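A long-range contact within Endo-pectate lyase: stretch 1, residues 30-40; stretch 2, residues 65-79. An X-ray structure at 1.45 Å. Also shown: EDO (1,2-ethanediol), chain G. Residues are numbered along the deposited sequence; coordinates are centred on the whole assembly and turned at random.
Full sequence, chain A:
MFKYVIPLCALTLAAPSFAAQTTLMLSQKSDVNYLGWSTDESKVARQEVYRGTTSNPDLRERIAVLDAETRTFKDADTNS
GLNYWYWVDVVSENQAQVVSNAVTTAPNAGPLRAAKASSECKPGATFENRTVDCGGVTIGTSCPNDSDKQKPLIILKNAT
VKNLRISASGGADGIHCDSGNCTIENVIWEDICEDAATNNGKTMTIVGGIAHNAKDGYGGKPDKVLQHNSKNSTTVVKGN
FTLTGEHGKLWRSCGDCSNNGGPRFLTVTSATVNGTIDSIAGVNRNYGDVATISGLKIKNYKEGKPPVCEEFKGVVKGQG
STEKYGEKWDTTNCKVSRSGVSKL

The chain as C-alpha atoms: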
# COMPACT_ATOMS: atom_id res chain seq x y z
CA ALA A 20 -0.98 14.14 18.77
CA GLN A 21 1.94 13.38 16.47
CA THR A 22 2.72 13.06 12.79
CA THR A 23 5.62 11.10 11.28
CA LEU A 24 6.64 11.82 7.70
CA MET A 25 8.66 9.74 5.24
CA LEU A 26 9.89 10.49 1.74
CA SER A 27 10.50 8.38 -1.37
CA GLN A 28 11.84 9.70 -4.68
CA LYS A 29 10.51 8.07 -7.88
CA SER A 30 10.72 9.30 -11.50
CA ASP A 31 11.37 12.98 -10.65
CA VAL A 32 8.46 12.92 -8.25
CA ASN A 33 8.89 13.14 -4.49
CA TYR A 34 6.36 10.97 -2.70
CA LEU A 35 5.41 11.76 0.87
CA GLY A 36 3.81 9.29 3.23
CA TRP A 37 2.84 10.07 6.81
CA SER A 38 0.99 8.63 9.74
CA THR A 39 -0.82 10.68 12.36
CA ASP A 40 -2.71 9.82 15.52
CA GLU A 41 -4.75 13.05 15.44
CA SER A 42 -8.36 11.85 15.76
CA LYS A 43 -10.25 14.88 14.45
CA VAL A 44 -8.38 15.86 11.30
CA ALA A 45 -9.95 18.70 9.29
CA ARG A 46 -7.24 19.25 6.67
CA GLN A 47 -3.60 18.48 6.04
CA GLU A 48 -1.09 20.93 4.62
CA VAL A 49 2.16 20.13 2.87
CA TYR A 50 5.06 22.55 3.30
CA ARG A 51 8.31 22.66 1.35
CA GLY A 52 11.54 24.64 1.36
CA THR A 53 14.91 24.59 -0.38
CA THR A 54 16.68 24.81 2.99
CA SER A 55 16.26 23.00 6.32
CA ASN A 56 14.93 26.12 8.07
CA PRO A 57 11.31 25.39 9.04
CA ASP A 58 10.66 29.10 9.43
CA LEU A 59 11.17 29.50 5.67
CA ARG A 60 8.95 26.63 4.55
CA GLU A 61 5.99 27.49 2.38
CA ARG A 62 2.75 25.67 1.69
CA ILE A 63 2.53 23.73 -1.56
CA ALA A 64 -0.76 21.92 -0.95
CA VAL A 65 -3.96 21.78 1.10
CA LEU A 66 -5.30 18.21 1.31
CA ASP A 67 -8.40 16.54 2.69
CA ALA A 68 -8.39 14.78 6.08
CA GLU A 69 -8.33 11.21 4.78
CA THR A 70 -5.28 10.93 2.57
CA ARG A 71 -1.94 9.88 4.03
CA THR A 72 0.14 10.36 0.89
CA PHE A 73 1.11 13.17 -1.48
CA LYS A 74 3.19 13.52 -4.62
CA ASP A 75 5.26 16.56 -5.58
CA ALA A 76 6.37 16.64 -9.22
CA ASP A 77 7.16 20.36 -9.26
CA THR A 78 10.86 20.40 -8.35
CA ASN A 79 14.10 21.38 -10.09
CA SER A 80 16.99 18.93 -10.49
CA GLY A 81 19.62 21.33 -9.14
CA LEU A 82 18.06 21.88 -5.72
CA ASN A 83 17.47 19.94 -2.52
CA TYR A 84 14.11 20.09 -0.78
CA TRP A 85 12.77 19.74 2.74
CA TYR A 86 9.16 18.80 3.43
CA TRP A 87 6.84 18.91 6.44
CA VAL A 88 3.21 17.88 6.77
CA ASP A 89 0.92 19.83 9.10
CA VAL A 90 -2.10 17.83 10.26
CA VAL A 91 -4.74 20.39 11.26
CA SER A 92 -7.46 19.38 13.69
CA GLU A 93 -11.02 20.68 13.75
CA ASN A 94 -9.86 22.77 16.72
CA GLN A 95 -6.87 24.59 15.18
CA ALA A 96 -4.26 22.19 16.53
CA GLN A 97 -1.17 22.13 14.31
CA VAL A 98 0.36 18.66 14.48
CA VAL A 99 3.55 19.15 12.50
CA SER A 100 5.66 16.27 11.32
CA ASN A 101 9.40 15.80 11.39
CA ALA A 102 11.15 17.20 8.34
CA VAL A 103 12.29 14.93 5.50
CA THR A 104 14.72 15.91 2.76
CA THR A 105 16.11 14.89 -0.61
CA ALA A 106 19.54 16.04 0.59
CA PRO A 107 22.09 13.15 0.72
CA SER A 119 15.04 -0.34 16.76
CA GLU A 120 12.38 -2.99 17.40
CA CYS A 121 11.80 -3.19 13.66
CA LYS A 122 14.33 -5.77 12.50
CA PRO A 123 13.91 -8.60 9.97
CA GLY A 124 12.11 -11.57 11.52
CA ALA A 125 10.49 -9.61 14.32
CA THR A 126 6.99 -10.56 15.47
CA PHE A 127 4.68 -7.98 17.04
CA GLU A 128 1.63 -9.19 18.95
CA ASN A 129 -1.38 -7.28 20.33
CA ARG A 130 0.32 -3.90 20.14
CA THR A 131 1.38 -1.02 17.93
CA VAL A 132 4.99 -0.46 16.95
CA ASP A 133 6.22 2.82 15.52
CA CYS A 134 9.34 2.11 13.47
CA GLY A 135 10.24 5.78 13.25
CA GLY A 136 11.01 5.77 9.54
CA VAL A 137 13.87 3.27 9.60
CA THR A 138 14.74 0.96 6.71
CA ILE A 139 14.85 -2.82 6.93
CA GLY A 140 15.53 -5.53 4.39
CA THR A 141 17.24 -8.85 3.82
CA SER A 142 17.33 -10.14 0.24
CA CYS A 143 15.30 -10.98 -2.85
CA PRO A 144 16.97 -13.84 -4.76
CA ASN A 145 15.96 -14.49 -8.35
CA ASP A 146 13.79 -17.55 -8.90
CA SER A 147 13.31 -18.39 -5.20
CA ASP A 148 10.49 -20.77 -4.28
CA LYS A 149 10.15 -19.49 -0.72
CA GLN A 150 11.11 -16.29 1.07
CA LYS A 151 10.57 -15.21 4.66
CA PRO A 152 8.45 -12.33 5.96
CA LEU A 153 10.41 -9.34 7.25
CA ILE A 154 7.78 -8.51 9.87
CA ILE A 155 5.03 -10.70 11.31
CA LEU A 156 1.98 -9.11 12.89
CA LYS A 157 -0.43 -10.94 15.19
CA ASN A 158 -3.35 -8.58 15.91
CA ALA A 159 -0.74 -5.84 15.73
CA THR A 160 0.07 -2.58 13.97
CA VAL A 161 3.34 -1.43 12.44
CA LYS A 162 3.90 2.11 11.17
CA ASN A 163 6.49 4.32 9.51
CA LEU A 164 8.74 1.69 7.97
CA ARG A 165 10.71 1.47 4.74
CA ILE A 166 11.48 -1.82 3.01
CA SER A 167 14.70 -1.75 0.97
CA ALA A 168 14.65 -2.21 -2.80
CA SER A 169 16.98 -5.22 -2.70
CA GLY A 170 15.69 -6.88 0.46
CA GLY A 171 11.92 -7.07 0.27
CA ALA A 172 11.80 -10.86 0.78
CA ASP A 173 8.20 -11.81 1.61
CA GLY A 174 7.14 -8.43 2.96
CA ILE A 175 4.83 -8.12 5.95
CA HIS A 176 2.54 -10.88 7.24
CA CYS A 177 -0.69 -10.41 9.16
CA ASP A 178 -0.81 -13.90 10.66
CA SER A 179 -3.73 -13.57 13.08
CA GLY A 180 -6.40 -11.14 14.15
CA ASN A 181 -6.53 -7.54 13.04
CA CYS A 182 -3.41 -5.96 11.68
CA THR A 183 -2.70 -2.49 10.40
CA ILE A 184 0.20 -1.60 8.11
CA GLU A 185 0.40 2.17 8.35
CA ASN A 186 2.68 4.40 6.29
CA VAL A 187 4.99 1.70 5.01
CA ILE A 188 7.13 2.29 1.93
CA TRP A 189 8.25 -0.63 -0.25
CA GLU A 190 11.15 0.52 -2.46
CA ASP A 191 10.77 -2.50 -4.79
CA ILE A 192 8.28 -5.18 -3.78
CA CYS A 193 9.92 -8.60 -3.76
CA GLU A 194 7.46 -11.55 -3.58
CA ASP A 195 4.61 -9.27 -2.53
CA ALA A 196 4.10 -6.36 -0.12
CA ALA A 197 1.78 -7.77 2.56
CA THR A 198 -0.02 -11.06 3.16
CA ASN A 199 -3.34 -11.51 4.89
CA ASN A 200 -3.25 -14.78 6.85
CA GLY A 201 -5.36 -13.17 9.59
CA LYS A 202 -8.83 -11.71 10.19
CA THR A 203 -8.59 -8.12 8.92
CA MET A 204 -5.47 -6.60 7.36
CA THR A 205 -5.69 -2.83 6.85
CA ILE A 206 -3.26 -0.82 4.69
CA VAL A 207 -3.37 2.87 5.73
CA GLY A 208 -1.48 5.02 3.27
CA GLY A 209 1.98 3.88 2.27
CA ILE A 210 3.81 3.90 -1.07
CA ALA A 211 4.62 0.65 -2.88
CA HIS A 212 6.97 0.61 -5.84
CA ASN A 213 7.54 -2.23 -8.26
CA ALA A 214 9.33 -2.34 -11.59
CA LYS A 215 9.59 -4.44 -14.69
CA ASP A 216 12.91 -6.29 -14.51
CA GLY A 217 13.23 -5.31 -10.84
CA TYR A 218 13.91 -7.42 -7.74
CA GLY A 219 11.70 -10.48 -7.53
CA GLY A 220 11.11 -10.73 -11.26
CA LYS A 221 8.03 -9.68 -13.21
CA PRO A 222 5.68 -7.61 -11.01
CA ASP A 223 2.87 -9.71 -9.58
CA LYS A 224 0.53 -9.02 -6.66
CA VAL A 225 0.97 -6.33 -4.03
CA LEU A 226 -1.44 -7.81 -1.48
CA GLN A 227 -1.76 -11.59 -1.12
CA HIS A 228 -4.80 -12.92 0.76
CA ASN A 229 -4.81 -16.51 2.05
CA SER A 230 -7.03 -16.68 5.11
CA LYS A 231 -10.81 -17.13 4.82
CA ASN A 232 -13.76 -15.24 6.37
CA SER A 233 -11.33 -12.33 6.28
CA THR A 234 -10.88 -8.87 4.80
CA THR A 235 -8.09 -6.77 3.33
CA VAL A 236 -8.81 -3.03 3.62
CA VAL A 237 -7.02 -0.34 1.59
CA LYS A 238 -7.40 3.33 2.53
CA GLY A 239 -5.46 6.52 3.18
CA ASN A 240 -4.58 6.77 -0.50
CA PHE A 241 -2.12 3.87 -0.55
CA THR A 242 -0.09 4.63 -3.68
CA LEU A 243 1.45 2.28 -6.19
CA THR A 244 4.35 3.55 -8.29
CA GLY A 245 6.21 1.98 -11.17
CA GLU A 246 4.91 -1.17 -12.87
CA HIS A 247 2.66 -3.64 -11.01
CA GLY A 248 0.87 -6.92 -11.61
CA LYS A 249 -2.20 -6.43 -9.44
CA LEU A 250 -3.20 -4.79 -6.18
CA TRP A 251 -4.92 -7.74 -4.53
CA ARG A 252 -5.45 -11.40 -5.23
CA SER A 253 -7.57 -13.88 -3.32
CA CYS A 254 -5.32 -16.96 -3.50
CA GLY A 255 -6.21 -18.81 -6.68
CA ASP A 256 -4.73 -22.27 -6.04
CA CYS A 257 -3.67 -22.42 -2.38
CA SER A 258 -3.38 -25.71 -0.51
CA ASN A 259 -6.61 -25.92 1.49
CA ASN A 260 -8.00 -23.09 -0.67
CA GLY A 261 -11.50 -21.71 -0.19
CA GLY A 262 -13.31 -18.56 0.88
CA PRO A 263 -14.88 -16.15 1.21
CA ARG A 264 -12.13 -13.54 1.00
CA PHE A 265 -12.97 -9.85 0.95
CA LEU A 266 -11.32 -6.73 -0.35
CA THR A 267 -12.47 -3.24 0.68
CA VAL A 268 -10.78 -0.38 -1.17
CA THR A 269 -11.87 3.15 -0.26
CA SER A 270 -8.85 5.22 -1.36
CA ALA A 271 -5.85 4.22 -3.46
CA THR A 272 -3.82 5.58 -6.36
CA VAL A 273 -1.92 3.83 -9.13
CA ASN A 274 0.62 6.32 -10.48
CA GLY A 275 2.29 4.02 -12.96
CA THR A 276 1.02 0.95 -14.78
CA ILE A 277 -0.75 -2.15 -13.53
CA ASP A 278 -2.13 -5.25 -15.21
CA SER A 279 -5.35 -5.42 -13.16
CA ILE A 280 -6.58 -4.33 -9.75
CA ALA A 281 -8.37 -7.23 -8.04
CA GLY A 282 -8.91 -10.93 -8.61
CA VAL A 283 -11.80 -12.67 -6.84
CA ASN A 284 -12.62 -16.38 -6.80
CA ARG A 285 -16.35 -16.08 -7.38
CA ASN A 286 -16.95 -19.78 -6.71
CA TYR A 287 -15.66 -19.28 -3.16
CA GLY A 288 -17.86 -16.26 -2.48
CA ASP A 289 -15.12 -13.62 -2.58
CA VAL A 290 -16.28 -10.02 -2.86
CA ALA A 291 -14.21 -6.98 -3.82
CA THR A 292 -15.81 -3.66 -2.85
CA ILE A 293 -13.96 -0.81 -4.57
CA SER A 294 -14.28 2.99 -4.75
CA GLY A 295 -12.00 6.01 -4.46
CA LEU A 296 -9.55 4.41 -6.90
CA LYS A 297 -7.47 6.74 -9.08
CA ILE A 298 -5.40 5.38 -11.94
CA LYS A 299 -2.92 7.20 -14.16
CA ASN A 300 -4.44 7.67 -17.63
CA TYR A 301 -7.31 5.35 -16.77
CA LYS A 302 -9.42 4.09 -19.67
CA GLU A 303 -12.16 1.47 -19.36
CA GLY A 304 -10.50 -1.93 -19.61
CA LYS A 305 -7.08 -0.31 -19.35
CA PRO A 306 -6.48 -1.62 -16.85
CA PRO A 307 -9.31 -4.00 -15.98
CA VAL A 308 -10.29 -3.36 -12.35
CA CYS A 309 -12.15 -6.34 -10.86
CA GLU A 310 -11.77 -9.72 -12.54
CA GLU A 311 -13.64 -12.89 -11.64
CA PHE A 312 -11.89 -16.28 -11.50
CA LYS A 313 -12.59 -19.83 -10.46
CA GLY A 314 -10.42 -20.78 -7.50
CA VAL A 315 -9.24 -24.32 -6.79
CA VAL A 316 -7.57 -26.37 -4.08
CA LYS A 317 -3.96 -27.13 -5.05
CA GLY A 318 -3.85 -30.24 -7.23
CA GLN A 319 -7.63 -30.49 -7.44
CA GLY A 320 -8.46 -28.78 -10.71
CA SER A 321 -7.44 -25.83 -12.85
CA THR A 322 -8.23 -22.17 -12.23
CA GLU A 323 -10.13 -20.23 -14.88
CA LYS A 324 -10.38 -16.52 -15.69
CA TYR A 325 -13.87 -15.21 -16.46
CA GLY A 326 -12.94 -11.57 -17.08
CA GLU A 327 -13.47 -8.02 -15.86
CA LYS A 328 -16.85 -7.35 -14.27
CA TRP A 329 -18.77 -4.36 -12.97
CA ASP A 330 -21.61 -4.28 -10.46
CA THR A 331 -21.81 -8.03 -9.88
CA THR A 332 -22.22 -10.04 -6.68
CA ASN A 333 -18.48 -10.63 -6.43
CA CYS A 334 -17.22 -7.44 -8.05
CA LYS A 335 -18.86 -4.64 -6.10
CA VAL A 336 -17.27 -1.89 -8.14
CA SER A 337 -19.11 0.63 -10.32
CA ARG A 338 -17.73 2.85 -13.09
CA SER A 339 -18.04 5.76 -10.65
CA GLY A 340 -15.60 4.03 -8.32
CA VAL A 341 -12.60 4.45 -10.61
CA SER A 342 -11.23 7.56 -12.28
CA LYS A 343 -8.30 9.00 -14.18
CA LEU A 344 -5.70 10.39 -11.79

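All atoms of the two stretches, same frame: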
# COMPACT_ATOMS: atom_id res chain seq x y z
N SER A 30 10.97 8.66 -10.20
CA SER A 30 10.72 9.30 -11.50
C SER A 30 10.49 10.81 -11.43
O SER A 30 9.47 11.31 -11.94
CB SER A 30 9.53 8.62 -12.17
OG SER A 30 9.30 9.14 -13.47
N ASP A 31 11.43 11.53 -10.82
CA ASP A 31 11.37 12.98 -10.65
C ASP A 31 10.17 13.48 -9.87
O ASP A 31 9.77 14.65 -9.98
CB ASP A 31 11.41 13.67 -12.01
CG ASP A 31 12.78 13.63 -12.62
OD1 ASP A 31 12.90 13.97 -13.80
OD2 ASP A 31 13.74 13.27 -11.90
N VAL A 32 9.60 12.59 -9.08
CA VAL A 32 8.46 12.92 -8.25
C VAL A 32 8.86 12.54 -6.84
O VAL A 32 9.45 11.48 -6.61
CB VAL A 32 7.22 12.10 -8.67
CG1 VAL A 32 6.06 12.39 -7.74
CG2 VAL A 32 6.83 12.45 -10.10
N ASN A 33 8.59 13.43 -5.89
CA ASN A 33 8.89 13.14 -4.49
C ASN A 33 7.58 12.71 -3.86
O ASN A 33 6.61 13.46 -3.85
CB ASN A 33 9.41 14.38 -3.77
CG ASN A 33 10.80 14.77 -4.22
OD1 ASN A 33 11.17 15.95 -4.22
ND2 ASN A 33 11.60 13.77 -4.58
N TYR A 34 7.55 11.49 -3.36
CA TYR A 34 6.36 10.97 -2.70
C TYR A 34 6.49 11.10 -1.20
O TYR A 34 7.53 10.78 -0.63
CB TYR A 34 6.13 9.50 -3.06
CG TYR A 34 5.64 9.28 -4.47
CD1 TYR A 34 4.29 9.33 -4.78
CD2 TYR A 34 6.55 9.04 -5.50
CE1 TYR A 34 3.85 9.15 -6.09
CE2 TYR A 34 6.12 8.86 -6.80
CZ TYR A 34 4.77 8.92 -7.10
OH TYR A 34 4.37 8.75 -8.40
N LEU A 35 5.44 11.61 -0.58
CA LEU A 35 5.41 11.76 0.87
C LEU A 35 4.38 10.79 1.43
O LEU A 35 3.30 10.61 0.86
CB LEU A 35 5.00 13.17 1.27
CG LEU A 35 5.89 14.31 0.80
CD1 LEU A 35 5.33 15.64 1.32
CD2 LEU A 35 7.31 14.09 1.30
N GLY A 36 4.72 10.19 2.55
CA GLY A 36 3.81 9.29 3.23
C GLY A 36 3.92 9.61 4.71
O GLY A 36 5.02 9.73 5.25
N TRP A 37 2.78 9.78 5.38
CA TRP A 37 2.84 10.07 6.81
C TRP A 37 1.78 9.31 7.56
O TRP A 37 0.84 8.78 6.98
CB TRP A 37 2.67 11.58 7.06
CG TRP A 37 1.36 12.16 6.59
CD1 TRP A 37 0.22 12.34 7.33
CD2 TRP A 37 1.05 12.61 5.27
NE1 TRP A 37 -0.78 12.87 6.54
CE2 TRP A 37 -0.29 13.05 5.27
CE3 TRP A 37 1.79 12.69 4.07
CZ2 TRP A 37 -0.92 13.55 4.12
CZ3 TRP A 37 1.17 13.19 2.94
CH2 TRP A 37 -0.18 13.61 2.97
N SER A 38 1.98 9.23 8.87
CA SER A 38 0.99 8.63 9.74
C SER A 38 0.73 9.68 10.81
O SER A 38 1.62 10.47 11.15
CB SER A 38 1.51 7.34 10.40
OG SER A 38 2.59 7.60 11.27
N THR A 39 -0.49 9.73 11.31
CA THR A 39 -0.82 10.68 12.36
C THR A 39 -1.81 10.02 13.28
O THR A 39 -2.59 9.17 12.85
CB THR A 39 -1.43 11.99 11.79
OG1 THR A 39 -1.67 12.90 12.87
CG2 THR A 39 -2.75 11.73 11.06
N ASP A 40 -1.76 10.37 14.56
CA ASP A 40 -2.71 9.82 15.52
C ASP A 40 -3.74 10.89 15.92
O ASP A 40 -4.48 10.71 16.88
CB ASP A 40 -2.01 9.26 16.76
CG ASP A 40 -1.03 10.22 17.36
OD1 ASP A 40 -1.18 11.44 17.16
OD2 ASP A 40 -0.09 9.76 18.05
N VAL A 65 -2.97 21.90 0.03
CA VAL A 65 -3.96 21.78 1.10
C VAL A 65 -4.70 20.50 0.70
O VAL A 65 -5.28 20.44 -0.40
CB VAL A 65 -4.95 22.95 1.14
CG1 VAL A 65 -6.07 22.63 2.13
CG2 VAL A 65 -4.23 24.23 1.57
N LEU A 66 -4.68 19.51 1.58
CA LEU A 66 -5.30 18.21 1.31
C LEU A 66 -6.46 17.92 2.24
O LEU A 66 -6.62 18.56 3.27
CB LEU A 66 -4.26 17.10 1.47
CG LEU A 66 -2.94 17.34 0.73
CD1 LEU A 66 -1.94 16.26 1.11
CD2 LEU A 66 -3.18 17.37 -0.78
N ASP A 67 -7.28 16.93 1.86
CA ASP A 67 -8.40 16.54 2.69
C ASP A 67 -7.88 15.82 3.93
O ASP A 67 -6.68 15.63 4.08
CB ASP A 67 -9.40 15.66 1.90
CG ASP A 67 -8.81 14.33 1.45
OD1 ASP A 67 -7.99 13.73 2.18
OD2 ASP A 67 -9.20 13.87 0.37
N ALA A 68 -8.78 15.41 4.83
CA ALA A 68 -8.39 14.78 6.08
C ALA A 68 -8.13 13.29 6.02
O ALA A 68 -7.61 12.72 6.99
CB ALA A 68 -9.48 15.04 7.13
N GLU A 69 -8.46 12.66 4.90
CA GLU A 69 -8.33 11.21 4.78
C GLU A 69 -7.05 10.68 4.15
O GLU A 69 -6.58 9.60 4.52
CB GLU A 69 -9.54 10.68 4.01
CG GLU A 69 -10.90 11.00 4.68
CD GLU A 69 -11.39 12.43 4.45
OE1 GLU A 69 -12.11 12.95 5.32
OE2 GLU A 69 -11.08 13.03 3.40
N THR A 70 -6.49 11.41 3.21
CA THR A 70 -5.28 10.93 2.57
C THR A 70 -4.09 10.87 3.53
O THR A 70 -4.04 11.59 4.53
CB THR A 70 -4.92 11.82 1.35
OG1 THR A 70 -3.87 11.19 0.61
CG2 THR A 70 -4.44 13.22 1.79
N ARG A 71 -3.14 9.99 3.22
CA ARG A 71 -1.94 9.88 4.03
C ARG A 71 -0.72 9.90 3.12
O ARG A 71 0.39 9.56 3.54
CB ARG A 71 -1.97 8.60 4.88
CG ARG A 71 -3.04 8.63 5.98
CD ARG A 71 -2.73 9.69 7.04
NE ARG A 71 -3.69 9.63 8.15
CZ ARG A 71 -4.84 10.30 8.20
NH1 ARG A 71 -5.22 11.11 7.21
NH2 ARG A 71 -5.64 10.16 9.26
N THR A 72 -0.94 10.28 1.87
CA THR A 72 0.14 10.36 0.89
C THR A 72 -0.01 11.61 0.03
O THR A 72 -1.08 12.21 -0.06
CB THR A 72 0.18 9.14 -0.06
OG1 THR A 72 -1.02 9.13 -0.85
CG2 THR A 72 0.30 7.82 0.73
N PHE A 73 1.09 12.00 -0.61
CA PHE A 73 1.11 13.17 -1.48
C PHE A 73 2.27 13.02 -2.46
O PHE A 73 3.28 12.41 -2.14
CB PHE A 73 1.32 14.44 -0.66
CG PHE A 73 1.40 15.69 -1.49
CD1 PHE A 73 0.25 16.20 -2.09
CD2 PHE A 73 2.61 16.35 -1.68
CE1 PHE A 73 0.30 17.35 -2.87
CE2 PHE A 73 2.67 17.51 -2.46
CZ PHE A 73 1.52 18.00 -3.06
N LYS A 74 2.10 13.56 -3.65
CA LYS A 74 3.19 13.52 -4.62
C LYS A 74 3.50 14.93 -5.11
O LYS A 74 2.60 15.70 -5.43
CB LYS A 74 2.86 12.60 -5.79
CG LYS A 74 1.76 13.07 -6.70
CD LYS A 74 1.58 12.06 -7.84
CE LYS A 74 0.54 12.52 -8.84
NZ LYS A 74 -0.80 12.72 -8.20
N ASP A 75 4.79 15.26 -5.12
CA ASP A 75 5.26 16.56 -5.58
C ASP A 75 6.14 16.35 -6.81
O ASP A 75 7.24 15.81 -6.70
CB ASP A 75 6.07 17.26 -4.49
CG ASP A 75 6.58 18.62 -4.93
OD1 ASP A 75 7.49 19.16 -4.28
OD2 ASP A 75 6.06 19.16 -5.93
N ALA A 76 5.64 16.77 -7.97
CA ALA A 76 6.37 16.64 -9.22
C ALA A 76 6.86 17.99 -9.72
O ALA A 76 7.32 18.10 -10.86
CB ALA A 76 5.49 15.99 -10.28
N ASP A 77 6.77 19.01 -8.87
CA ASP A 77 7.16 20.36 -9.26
C ASP A 77 8.49 20.80 -8.63
O ASP A 77 8.54 21.80 -7.92
CB ASP A 77 6.06 21.34 -8.84
CG ASP A 77 6.30 22.75 -9.34
OD1 ASP A 77 5.73 23.69 -8.75
OD2 ASP A 77 7.06 22.92 -10.32
N THR A 78 9.55 20.05 -8.89
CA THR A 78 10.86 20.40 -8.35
C THR A 78 11.92 20.48 -9.44
O THR A 78 11.76 19.91 -10.52
CB THR A 78 11.34 19.37 -7.31
OG1 THR A 78 11.47 18.08 -7.93
CG2 THR A 78 10.36 19.28 -6.15
N ASN A 79 12.99 21.21 -9.15
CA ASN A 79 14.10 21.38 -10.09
C ASN A 79 15.23 20.44 -9.70
O ASN A 79 15.51 20.24 -8.52
CB ASN A 79 14.59 22.83 -10.06
CG ASN A 79 13.64 23.78 -10.76
OD1 ASN A 79 13.77 25.00 -10.64
ND2 ASN A 79 12.69 23.23 -11.51
C1 EDO G . 2.04 9.36 14.36
O1 EDO G . 1.28 8.26 13.61
C2 EDO G . 3.24 8.86 15.17
O2 EDO G . 4.25 8.23 14.17
O HOH W 1 9.44 16.63 -8.12
O HOH W 2 8.54 16.26 -12.57
O HOH W 3 13.56 16.66 -5.93
O HOH W 4 -2.11 7.49 9.51
O HOH W 5 -4.80 8.33 11.46

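This contact is an antiparallel pairing of two β-strands, 32-39 and 72-75, stitched by backbone hydrogen bonds and closed at one end by a tryptophan packed against an arginine backbone and at the other by ordered water. Hydrogen-bonded pairs alternate with non-hydrogen-bonded ones: N33 N donates to D75 O (2.9 Å) and D75 N returns a bond to N33 O (2.9 Å), while L35 N to F73 O (2.8 Å) and F73 N to L35 O (3.0 Å) form the next ring. W37 N extends the series to R71 O at 3.0 Å, just beyond the second strand. Between these rungs the backbones also make CA-H...O contacts, such as T72 CA to L35 O (3.2 Å). About 730 Å² is buried, both sides summed.

Side chains of the ladder alternate between faces. L35 and F73 share one with N33 and D75; L35 CD1 lies 4.1 Å from F73 CD2, a fit of branched aliphatic to aromatic carbon. Buried N33 and D75 keep their polar atoms satisfied: both OD1 atoms bond elsewhere in the structure, and D75 OD2 accepts from D77 N (3.0 Å). On the other face Y34 CE1 rests 3.6 Å from K74 CB, so the lysine offers its aliphatic base while its end leads away. G36 opposite T72 adds no side chain.

W37 is the most heavily covered residue. Its five-membered ring receives R71 CA over the face, 4.1 Å from the centroid, and its CH2 lies 3.7 Å from L66 CD1; a broad, flat indole can thus cover backbone and aliphatic carbon together. R71 NH1 donates to A68 O (2.9 Å) and T70 O (3.0 Å), pinning the side chain beside W37 and T39. T39 CG2 sits over the guanidinium, 3.7 Å from R71 NE, and two waters link that group to the T39 backbone.

At the far end V32 CG2 meets A76 CB at 3.8 Å. Nearby, one water donates to D31 O and D75 O (2.7 Å each) and accepts from T78 OG1 (2.5 Å), linking the two stretches just past the last backbone pair, N33 with D75.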